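MATE family efflux transporter (Vibrio cholerae, PDB 6IDP) probably exports drugs and other compounds across the bacterial membrane as a MATE-family multidrug transporter, with conformational changes that depend on protons. Local coordinates at residues 309-314 and 428-433; 93-98 and 215-220; 346-351 and 409-414. One frame throughout, in Å; residues are numbered along the deposited sequence.

Overall arrangement
Three separate contacts tie together an almost wholly helical membrane protein. Along the chain contact 2 comes first, closing before the other two open; contact 3 (346-351 with 409-414) is then nested inside the loop that contact 1 (309-314 with 428-433) closes. Contacts 1 and 3, centres 31 Å apart, both use the last, straight part of the range 379-435, which packs on helix 303-330 near the C-terminal end of 379-435 and on helix 343-355 further back. Contact 2 joins helix 84-111 to the loop before helix 226-259, on the opposite side of the chain's centre from contact 3, their centres 48 Å apart. Monoolein molecules lie against all three, as expected near a transporter's lipid-facing surface.

Contact 1 (309-314 and 428-433); sequences LVRIAC and AYQKAL. With OLC ((2R)-2,3-dihydroxypropyl (9Z)-octadec-9-enoate), chain G; OLC ((2R)-2,3-dihydroxypropyl (9Z)-octadec-9-enoate), chain H.
V310 of helix 303-330 faces Y429 of helix 379-435, and their CA atoms, at 10.4 Å, are the nearest across the two segments. Both segments are regular helix, held by routine bonds such as A313 N to L309 O and A432 N to A428 O. A backbone separation this wide has to be filled by side chains, and a long tyrosine meeting a short branched valine does so.

The two side chains come from opposite directions. Y429 has CG anti to its backbone nitrogen (chi1 163°), which sends the ring out across the gap and brings its OH up to the branch point of V310. The apolar match is methyl on ring carbon: V310 CG1 packs on CE2 of Y429 at 3.8 Å and on the neighbouring CZ. Y429 OH lies 3.7 Å from V310 CG1, merely in van der Waals contact with it and with CB and CG2. Valine suits this place because it offers a methyl to the ring without needing length.

These are transmembrane helices of the MATE fold, in the C-terminal half of the chain, and the contact is backed from within the protein: V310 also packs on I294 of helix 281-299, and Y429 on M369 of helix 360-375.

Beside this pair, R311 and Q430 reach out from neighbouring positions. R311 is extended from CG to NE, which carries its guanidinium outward until NH2 is 4.2 Å from Q430 OE1, a loose polar approach. The apolar stem of R311, CB and CG, lies along the acyl chain of the chain G monoolein, and the guanidinium meets that lipid obliquely, with NH1 3.8 Å from its carbon C9. Carbon C17 of the chain H molecule lies 3.5 Å from the backbone O of Q430.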
loop_
_atom_site.group_PDB
_atom_site.type_symbol
_atom_site.label_atom_id
_atom_site.label_comp_id
_atom_site.label_asym_id
_atom_site.label_seq_id
_atom_site.Cartn_x
_atom_site.Cartn_y
_atom_site.Cartn_z
ATOM N N LEU A 309 20.402 9.435 4.088
ATOM C CA LEU A 309 19.603 8.213 3.984
ATOM C C LEU A 309 18.639 8.247 2.797
ATOM O O LEU A 309 18.428 7.232 2.128
ATOM C CB LEU A 309 18.823 7.973 5.279
ATOM C CG LEU A 309 17.960 6.712 5.349
ATOM C CD1 LEU A 309 18.802 5.458 5.147
ATOM C CD2 LEU A 309 17.213 6.652 6.674
ATOM N N VAL A 310 18.054 9.413 2.537
ATOM C CA VAL A 310 17.128 9.561 1.422
ATOM C C VAL A 310 17.857 9.393 0.089
ATOM O O VAL A 310 17.360 8.724 -0.822
ATOM C CB VAL A 310 16.406 10.927 1.463
ATOM C CG1 VAL A 310 15.673 11.196 0.152
ATOM C CG2 VAL A 310 15.432 10.970 2.633
ATOM N N ARG A 311 19.041 9.985 -0.018
ATOM C CA ARG A 311 19.835 9.859 -1.233
ATOM C C ARG A 311 20.296 8.419 -1.439
ATOM O O ARG A 311 20.320 7.929 -2.567
ATOM C CB ARG A 311 21.033 10.812 -1.191
ATOM C CG ARG A 311 20.661 12.258 -1.483
ATOM C CD ARG A 311 21.825 13.207 -1.258
ATOM N NE ARG A 311 21.514 14.557 -1.721
ATOM C CZ ARG A 311 21.895 15.051 -2.895
ATOM N NH1 ARG A 311 22.613 14.310 -3.727
ATOM N NH2 ARG A 311 21.564 16.289 -3.234
ATOM N N ILE A 312 20.655 7.747 -0.349
ATOM C CA ILE A 312 20.986 6.325 -0.401
ATOM C C ILE A 312 19.798 5.528 -0.933
ATOM O O ILE A 312 19.948 4.693 -1.824
ATOM C CB ILE A 312 21.393 5.779 0.985
ATOM C CG1 ILE A 312 22.736 6.362 1.417
ATOM C CG2 ILE A 312 21.475 4.259 0.965
ATOM C CD1 ILE A 312 23.163 5.934 2.809
ATOM N N ALA A 313 18.619 5.807 -0.388
ATOM C CA ALA A 313 17.391 5.150 -0.821
ATOM C C ALA A 313 17.106 5.398 -2.300
ATOM O O ALA A 313 16.709 4.484 -3.022
ATOM C CB ALA A 313 16.217 5.620 0.026
ATOM N N CYS A 314 17.303 6.636 -2.743
ATOM C CA CYS A 314 17.062 6.988 -4.138
ATOM C C CYS A 314 18.053 6.294 -5.065
ATOM O O CYS A 314 17.689 5.869 -6.161
ATOM C CB CYS A 314 17.131 8.504 -4.336
ATOM S SG CYS A 314 15.707 9.406 -3.687
ATOM N N ALA A 428 10.111 18.746 -5.808
ATOM C CA ALA A 428 9.184 19.160 -4.760
ATOM C C ALA A 428 9.760 18.863 -3.376
ATOM O O ALA A 428 9.594 19.647 -2.442
ATOM C CB ALA A 428 7.844 18.470 -4.934
ATOM N N TYR A 429 10.426 17.718 -3.257
ATOM C CA TYR A 429 11.121 17.345 -2.031
ATOM C C TYR A 429 12.230 18.336 -1.702
ATOM O O TYR A 429 12.413 18.717 -0.545
ATOM C CB TYR A 429 11.699 15.935 -2.162
ATOM C CG TYR A 429 12.764 15.587 -1.138
ATOM C CD1 TYR A 429 12.484 15.607 0.222
ATOM C CD2 TYR A 429 14.041 15.213 -1.536
ATOM C CE1 TYR A 429 13.451 15.281 1.161
ATOM C CE2 TYR A 429 15.016 14.884 -0.609
ATOM C CZ TYR A 429 14.714 14.921 0.740
ATOM O OH TYR A 429 15.678 14.594 1.667
ATOM N N GLN A 430 12.972 18.749 -2.724
ATOM C CA GLN A 430 14.061 19.695 -2.528
ATOM C C GLN A 430 13.534 21.075 -2.153
ATOM O O GLN A 430 14.135 21.773 -1.338
ATOM C CB GLN A 430 14.933 19.779 -3.778
ATOM C CG GLN A 430 15.769 18.539 -4.012
ATOM C CD GLN A 430 17.047 18.829 -4.771
ATOM O OE1 GLN A 430 18.141 18.514 -4.304
ATOM N NE2 GLN A 430 16.915 19.427 -5.950
ATOM N N LYS A 431 12.409 21.462 -2.746
ATOM C CA LYS A 431 11.789 22.740 -2.424
ATOM C C LYS A 431 11.233 22.721 -1.005
ATOM O O LYS A 431 11.271 23.728 -0.298
ATOM C CB LYS A 431 10.680 23.076 -3.422
ATOM C CG LYS A 431 10.126 24.477 -3.260
ATOM C CD LYS A 431 8.877 24.682 -4.090
ATOM C CE LYS A 431 8.375 26.110 -3.969
ATOM N NZ LYS A 431 7.042 26.288 -4.610
ATOM N N ALA A 432 10.720 21.564 -0.598
ATOM C CA ALA A 432 10.184 21.389 0.744
ATOM C C ALA A 432 11.262 21.565 1.814
ATOM O O ALA A 432 11.001 22.140 2.869
ATOM C CB ALA A 432 9.532 20.022 0.878
ATOM N N LEU A 433 12.468 21.068 1.543
ATOM C CA LEU A 433 13.570 21.199 2.494
ATOM C C LEU A 433 13.997 22.660 2.633
ATOM O O LEU A 433 14.357 23.108 3.724
ATOM C CB LEU A 433 14.768 20.340 2.071
ATOM C CG LEU A 433 14.636 18.812 2.094
ATOM C CD1 LEU A 433 15.931 18.161 1.620
ATOM C CD2 LEU A 433 14.265 18.312 3.482
HETATM C C18 OLC G . 14.433 9.854 -12.350
HETATM C C10 OLC G . 19.848 11.217 -5.420
HETATM C C9 OLC G . 21.179 11.164 -5.206
HETATM C C17 OLC G . 13.996 11.177 -11.761
HETATM C C11 OLC G . 19.321 11.848 -6.691
HETATM C C16 OLC G . 14.292 11.198 -10.276
HETATM C C12 OLC G . 17.867 11.481 -6.906
HETATM C C15 OLC G . 15.716 11.648 -10.025
HETATM C C13 OLC G . 17.413 12.025 -8.245
HETATM C C14 OLC G . 16.008 11.544 -8.542
HETATM C C18 OLC H . 18.503 22.027 -2.120
HETATM C C10 OLC H . 20.942 20.321 5.964
HETATM C C9 OLC H . 21.887 19.385 6.207
HETATM C C17 OLC H . 17.591 21.354 -1.114
HETATM C C11 OLC H . 21.013 21.203 4.737
HETATM C C8 OLC H . 23.051 19.175 5.264
HETATM C C16 OLC H . 18.287 21.210 0.228
HETATM C C12 OLC H . 19.645 21.768 4.412
HETATM C C7 OLC H . 23.354 17.696 5.144
HETATM C C15 OLC H . 18.135 22.483 1.037
HETATM C C13 OLC H . 19.301 21.440 2.972
HETATM C C6 OLC H . 24.017 17.410 3.812
HETATM C C14 OLC H . 18.055 22.176 2.523
HETATM C C5 OLC H . 23.769 15.970 3.413
HETATM C C4 OLC H . 23.955 15.808 1.920
#

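Contact 2 (93-98 and 215-220); sequences LVIVIG and QWTSYQ. With OLC ((2R)-2,3-dihydroxypropyl (9Z)-octadec-9-enoate), chain C.
Y219 lays its phenol against helix 84-111, meeting I95 with its hydroxyl and V96 with one ring edge. Y219 OH is 3.6 Å from I95 CG2 and nearly as close to CB, the two side chains lying almost perpendicular. V96 and Y219 run antiparallel past one another, and V96 CG2 comes to 3.7 Å from Y219 CE1, at the edge and in the ring plane. With CG beside the backbone nitrogen (chi1 -67°), Y219 points its ring toward helix 84-111. Beta-branched residues suit this surface, offering methyls to both the hydroxyl and the ring edge. T217 adds a looser touch, its CG2 4.4 Å from I95 CG1.

The loop is shaped locally: Q215 ends the preceding helix in a Schellman motif, and S218 OG accepts a bond from Q220 N (3.2 Å, 168°), an ST turn just around the tyrosine. The glycerol end of a monoolein lies beside it, with C24 3.3 Å from Y219 O.

This is probably the linker between the N- and C-terminal halves of the MATE fold, resting on a helix of the first. It follows helix 189-213, where T217 touches V211, and leads to helix 226-259. Across the contact, helix 84-111 packs through I95 on helix 124-156 and through L93 on helix 226-259.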
loop_
_atom_site.group_PDB
_atom_site.type_symbol
_atom_site.label_atom_id
_atom_site.label_comp_id
_atom_site.label_asym_id
_atom_site.label_seq_id
_atom_site.Cartn_x
_atom_site.Cartn_y
_atom_site.Cartn_z
ATOM N N LEU A 93 -3.629 5.489 21.808
ATOM C CA LEU A 93 -4.667 6.313 21.191
ATOM C C LEU A 93 -4.986 5.847 19.771
ATOM O O LEU A 93 -6.149 5.824 19.368
ATOM C CB LEU A 93 -4.251 7.787 21.176
ATOM C CG LEU A 93 -5.257 8.753 20.542
ATOM C CD1 LEU A 93 -6.560 8.785 21.332
ATOM C CD2 LEU A 93 -4.676 10.152 20.402
ATOM N N VAL A 94 -3.949 5.479 19.022
ATOM C CA VAL A 94 -4.112 5.007 17.650
ATOM C C VAL A 94 -4.931 3.716 17.594
ATOM O O VAL A 94 -5.826 3.573 16.761
ATOM C CB VAL A 94 -2.746 4.778 16.977
ATOM C CG1 VAL A 94 -2.912 4.023 15.666
ATOM C CG2 VAL A 94 -2.048 6.108 16.745
ATOM N N ILE A 95 -4.620 2.785 18.491
ATOM C CA ILE A 95 -5.348 1.524 18.587
ATOM C C ILE A 95 -6.832 1.771 18.861
ATOM O O ILE A 95 -7.699 1.130 18.261
ATOM C CB ILE A 95 -4.760 0.618 19.693
ATOM C CG1 ILE A 95 -3.309 0.252 19.371
ATOM C CG2 ILE A 95 -5.583 -0.642 19.849
ATOM C CD1 ILE A 95 -3.139 -0.460 18.045
ATOM N N VAL A 96 -7.117 2.714 19.755
ATOM C CA VAL A 96 -8.492 3.051 20.112
ATOM C C VAL A 96 -9.219 3.747 18.957
ATOM O O VAL A 96 -10.352 3.392 18.629
ATOM C CB VAL A 96 -8.530 3.939 21.372
ATOM C CG1 VAL A 96 -9.912 4.537 21.576
ATOM C CG2 VAL A 96 -8.107 3.133 22.593
ATOM N N ILE A 97 -8.558 4.723 18.341
ATOM C CA ILE A 97 -9.102 5.435 17.185
ATOM C C ILE A 97 -9.422 4.486 16.035
ATOM O O ILE A 97 -10.508 4.534 15.458
ATOM C CB ILE A 97 -8.122 6.519 16.673
ATOM C CG1 ILE A 97 -8.036 7.676 17.667
ATOM C CG2 ILE A 97 -8.545 7.029 15.300
ATOM C CD1 ILE A 97 -9.364 8.339 17.946
ATOM N N GLY A 98 -8.466 3.626 15.704
ATOM C CA GLY A 98 -8.645 2.671 14.630
ATOM C C GLY A 98 -9.730 1.661 14.945
ATOM O O GLY A 98 -10.540 1.323 14.083
ATOM N N GLN A 215 6.234 -1.761 26.108
ATOM C CA GLN A 215 5.656 -0.482 26.520
ATOM C C GLN A 215 5.545 0.492 25.354
ATOM O O GLN A 215 5.879 1.670 25.474
ATOM C CB GLN A 215 6.474 0.135 27.663
ATOM C CG GLN A 215 6.334 -0.621 28.976
ATOM C CD GLN A 215 7.286 -0.130 30.050
ATOM O OE1 GLN A 215 7.756 1.007 30.012
ATOM N NE2 GLN A 215 7.583 -0.994 31.013
ATOM N N TRP A 216 5.063 -0.013 24.223
ATOM C CA TRP A 216 4.852 0.812 23.041
ATOM C C TRP A 216 3.426 1.347 23.000
ATOM O O TRP A 216 3.081 2.177 22.157
ATOM C CB TRP A 216 5.168 0.016 21.775
ATOM C CG TRP A 216 6.629 -0.263 21.614
ATOM C CD1 TRP A 216 7.652 0.293 22.329
ATOM C CD2 TRP A 216 7.235 -1.164 20.679
ATOM N NE1 TRP A 216 8.855 -0.207 21.894
ATOM C CE2 TRP A 216 8.627 -1.102 20.884
ATOM C CE3 TRP A 216 6.735 -2.017 19.692
ATOM C CZ2 TRP A 216 9.525 -1.859 20.133
ATOM C CZ3 TRP A 216 7.627 -2.767 18.950
ATOM C CH2 TRP A 216 9.005 -2.683 19.172
ATOM N N THR A 217 2.601 0.859 23.920
ATOM C CA THR A 217 1.246 1.366 24.095
ATOM C C THR A 217 0.970 1.624 25.570
ATOM O O THR A 217 1.443 0.887 26.437
ATOM C CB THR A 217 0.181 0.387 23.557
ATOM O OG1 THR A 217 0.402 -0.912 24.117
ATOM C CG2 THR A 217 0.238 0.304 22.040
ATOM N N SER A 218 0.206 2.676 25.849
ATOM C CA SER A 218 -0.228 2.963 27.209
ATOM C C SER A 218 -1.667 3.448 27.215
ATOM O O SER A 218 -2.098 4.131 26.289
ATOM C CB SER A 218 0.675 4.011 27.864
ATOM O OG SER A 218 0.146 4.402 29.115
ATOM N N TYR A 219 -2.405 3.104 28.263
ATOM C CA TYR A 219 -3.777 3.570 28.394
ATOM C C TYR A 219 -3.940 4.425 29.641
ATOM O O TYR A 219 -5.037 4.575 30.176
ATOM C CB TYR A 219 -4.738 2.381 28.383
ATOM C CG TYR A 219 -4.731 1.703 27.034
ATOM C CD1 TYR A 219 -5.453 2.231 25.972
ATOM C CD2 TYR A 219 -3.966 0.568 26.806
ATOM C CE1 TYR A 219 -5.435 1.634 24.727
ATOM C CE2 TYR A 219 -3.941 -0.040 25.563
ATOM C CZ TYR A 219 -4.678 0.499 24.528
ATOM O OH TYR A 219 -4.656 -0.103 23.289
ATOM N N GLN A 220 -2.823 4.994 30.086
ATOM C CA GLN A 220 -2.827 6.013 31.127
ATOM C C GLN A 220 -2.729 7.387 30.464
ATOM O O GLN A 220 -1.631 7.881 30.208
ATOM C CB GLN A 220 -1.667 5.802 32.106
ATOM C CG GLN A 220 -1.549 4.387 32.666
ATOM C CD GLN A 220 -2.657 4.041 33.640
ATOM O OE1 GLN A 220 -2.597 4.395 34.819
ATOM N NE2 GLN A 220 -3.674 3.341 33.155
HETATM C C10 OLC C . -12.954 0.190 22.036
HETATM C C9 OLC C . -12.333 0.636 23.146
HETATM C C11 OLC C . -14.375 -0.323 22.100
HETATM C C8 OLC C . -13.044 0.633 24.481
HETATM C C24 OLC C . -7.159 5.658 32.425
HETATM C C12 OLC C . -14.622 -1.241 20.922
HETATM C C7 OLC C . -12.016 0.706 25.588
HETATM C C13 OLC C . -14.318 -0.506 19.634
HETATM C C6 OLC C . -12.324 1.887 26.483
HETATM C C14 OLC C . -14.411 -1.472 18.473
HETATM C C5 OLC C . -11.935 3.177 25.793
HETATM C C4 OLC C . -10.436 3.371 25.881
HETATM C C3 OLC C . -10.118 4.672 26.588
HETATM C C2 OLC C . -9.917 4.421 28.068
HETATM C C21 OLC C . -7.657 6.572 30.181
HETATM C C1 OLC C . -8.736 5.225 28.570
HETATM C C22 OLC C . -7.612 6.883 31.660
HETATM O O19 OLC C . -7.834 5.520 27.812
HETATM O O25 OLC C . -7.477 5.797 33.792
HETATM O O23 OLC C . -6.710 7.941 31.884
HETATM O O20 OLC C . -8.675 5.635 29.915
#

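Contact 3 (346-351 and 409-414); sequences SQILNL and GLFIGA. With OLC ((2R)-2,3-dihydroxypropyl (9Z)-octadec-9-enoate), chain L.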
loop_
_atom_site.group_PDB
_atom_site.type_symbol
_atom_site.label_atom_id
_atom_site.label_comp_id
_atom_site.label_asym_id
_atom_site.label_seq_id
_atom_site.Cartn_x
_atom_site.Cartn_y
_atom_site.Cartn_z
ATOM N N SER A 346 -0.344 -11.682 -25.544
ATOM C CA SER A 346 1.089 -11.770 -25.279
ATOM C C SER A 346 1.900 -10.830 -26.170
ATOM O O SER A 346 2.961 -10.356 -25.769
ATOM C CB SER A 346 1.581 -13.211 -25.447
ATOM O OG SER A 346 1.495 -13.634 -26.796
ATOM N N GLN A 347 1.403 -10.560 -27.374
ATOM C CA GLN A 347 2.080 -9.634 -28.277
ATOM C C GLN A 347 2.027 -8.201 -27.746
ATOM O O GLN A 347 3.009 -7.461 -27.826
ATOM C CB GLN A 347 1.470 -9.697 -29.678
ATOM C CG GLN A 347 1.903 -10.904 -30.500
ATOM C CD GLN A 347 1.405 -10.832 -31.932
ATOM O OE1 GLN A 347 0.809 -9.837 -32.342
ATOM N NE2 GLN A 347 1.651 -11.887 -32.701
ATOM N N ILE A 348 0.875 -7.814 -27.208
ATOM C CA ILE A 348 0.704 -6.478 -26.650
ATOM C C ILE A 348 1.444 -6.357 -25.320
ATOM O O ILE A 348 2.025 -5.316 -25.011
ATOM C CB ILE A 348 -0.789 -6.140 -26.455
ATOM C CG1 ILE A 348 -1.519 -6.188 -27.801
ATOM C CG2 ILE A 348 -0.952 -4.769 -25.815
ATOM C CD1 ILE A 348 -3.008 -5.888 -27.710
ATOM N N LEU A 349 1.431 -7.435 -24.541
ATOM C CA LEU A 349 2.156 -7.477 -23.278
ATOM C C LEU A 349 3.665 -7.405 -23.512
ATOM O O LEU A 349 4.387 -6.761 -22.751
ATOM C CB LEU A 349 1.793 -8.742 -22.495
ATOM C CG LEU A 349 2.525 -8.984 -21.174
ATOM C CD1 LEU A 349 2.310 -7.828 -20.198
ATOM C CD2 LEU A 349 2.082 -10.305 -20.561
ATOM N N ASN A 350 4.132 -8.066 -24.569
ATOM C CA ASN A 350 5.537 -8.007 -24.974
ATOM C C ASN A 350 5.984 -6.559 -25.171
ATOM O O ASN A 350 7.089 -6.177 -24.778
ATOM C CB ASN A 350 5.750 -8.812 -26.262
ATOM C CG ASN A 350 7.214 -9.113 -26.543
ATOM O OD1 ASN A 350 8.117 -8.469 -26.005
ATOM N ND2 ASN A 350 7.453 -10.097 -27.404
ATOM N N LEU A 351 5.111 -5.756 -25.772
ATOM C CA LEU A 351 5.392 -4.343 -25.990
ATOM C C LEU A 351 5.454 -3.575 -24.673
ATOM O O LEU A 351 6.309 -2.713 -24.487
ATOM C CB LEU A 351 4.336 -3.724 -26.904
ATOM C CG LEU A 351 4.644 -2.304 -27.377
ATOM C CD1 LEU A 351 5.945 -2.281 -28.162
ATOM C CD2 LEU A 351 3.503 -1.760 -28.211
ATOM N N GLY A 409 1.248 3.910 -28.299
ATOM C CA GLY A 409 1.464 5.281 -27.878
ATOM C C GLY A 409 1.110 5.467 -26.418
ATOM O O GLY A 409 1.721 6.273 -25.717
ATOM N N LEU A 410 0.119 4.711 -25.959
ATOM C CA LEU A 410 -0.296 4.759 -24.565
ATOM C C LEU A 410 0.829 4.265 -23.653
ATOM O O LEU A 410 1.060 4.830 -22.582
ATOM C CB LEU A 410 -1.572 3.936 -24.362
ATOM C CG LEU A 410 -2.284 4.011 -23.011
ATOM C CD1 LEU A 410 -3.791 3.926 -23.200
ATOM C CD2 LEU A 410 -1.808 2.900 -22.096
ATOM N N PHE A 411 1.529 3.215 -24.078
ATOM C CA PHE A 411 2.666 2.703 -23.318
ATOM C C PHE A 411 3.774 3.751 -23.240
ATOM O O PHE A 411 4.407 3.919 -22.199
ATOM C CB PHE A 411 3.205 1.409 -23.936
ATOM C CG PHE A 411 2.258 0.244 -23.839
ATOM C CD1 PHE A 411 1.262 0.216 -22.878
ATOM C CD2 PHE A 411 2.370 -0.829 -24.712
ATOM C CE1 PHE A 411 0.391 -0.859 -22.789
ATOM C CE2 PHE A 411 1.506 -1.904 -24.626
ATOM C CZ PHE A 411 0.515 -1.919 -23.666
ATOM N N ILE A 412 4.003 4.450 -24.349
ATOM C CA ILE A 412 4.978 5.535 -24.392
ATOM C C ILE A 412 4.572 6.656 -23.436
ATOM O O ILE A 412 5.419 7.251 -22.760
ATOM C CB ILE A 412 5.131 6.108 -25.819
ATOM C CG1 ILE A 412 5.620 5.026 -26.781
ATOM C CG2 ILE A 412 6.096 7.285 -25.830
ATOM C CD1 ILE A 412 6.995 4.488 -26.448
ATOM N N GLY A 413 3.273 6.934 -23.384
ATOM C CA GLY A 413 2.741 7.930 -22.472
ATOM C C GLY A 413 3.028 7.589 -21.022
ATOM O O GLY A 413 3.408 8.459 -20.239
ATOM N N ALA A 414 2.852 6.319 -20.664
ATOM C CA ALA A 414 3.123 5.862 -19.306
ATOM C C ALA A 414 4.598 6.038 -18.970
ATOM O O ALA A 414 4.953 6.399 -17.848
ATOM C CB ALA A 414 2.708 4.407 -19.139
HETATM C C18 OLC L . 6.113 8.949 -30.588
HETATM C C10 OLC L . 3.430 13.110 -24.956
HETATM C C17 OLC L . 4.940 7.999 -30.484
HETATM C C11 OLC L . 3.605 11.725 -24.372
HETATM C C16 OLC L . 4.380 8.014 -29.076
HETATM C C12 OLC L . 2.919 10.698 -25.248
HETATM C C15 OLC L . 4.004 9.426 -28.676
HETATM C C13 OLC L . 3.470 10.761 -26.656
HETATM C C14 OLC L . 3.323 9.409 -27.322
#
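F411 sets the CD2-CE2-CZ rim of its ring against I348 and L351, which stand one turn apart on helix 343-355, in a helix-to-helix contact of the MATE fold's C-terminal half. L351 meets the ring at its edge, in plane, with CG and CD2 each 3.8 Å from F411 CD2. The side chains of I348 and F411 cross nearly perpendicularly, I348 CG2 coming to 3.9 Å from F411 CZ. A flat phenyl suits the place because one rim serves two branched aliphatic chains; phenyl and L351 together fill the 8.0 Å between the CA atoms of F411 and L351. L351 turns CG anti to its backbone nitrogen (chi1 -171°), bringing its branch to the ring.

Further out, F411 is also packed by W269 of helix 263-279 and by I355, and H352 meets it edge-to-face. I348 rests on A268, so helix 263-279 backs both partners. N350, turned away from helix 379-435, bonds through ND2 to T333 OG1, which ties helix 343-355 to helix 332-339. On helix 379-435, I412 borders a monoolein acyl chain, its CG2 3.7 Å from C16. The nearest approach between the two segments is made by a backbone oxygen: I348 O lies 3.5 Å from F411 CE2, approaching the ring obliquely.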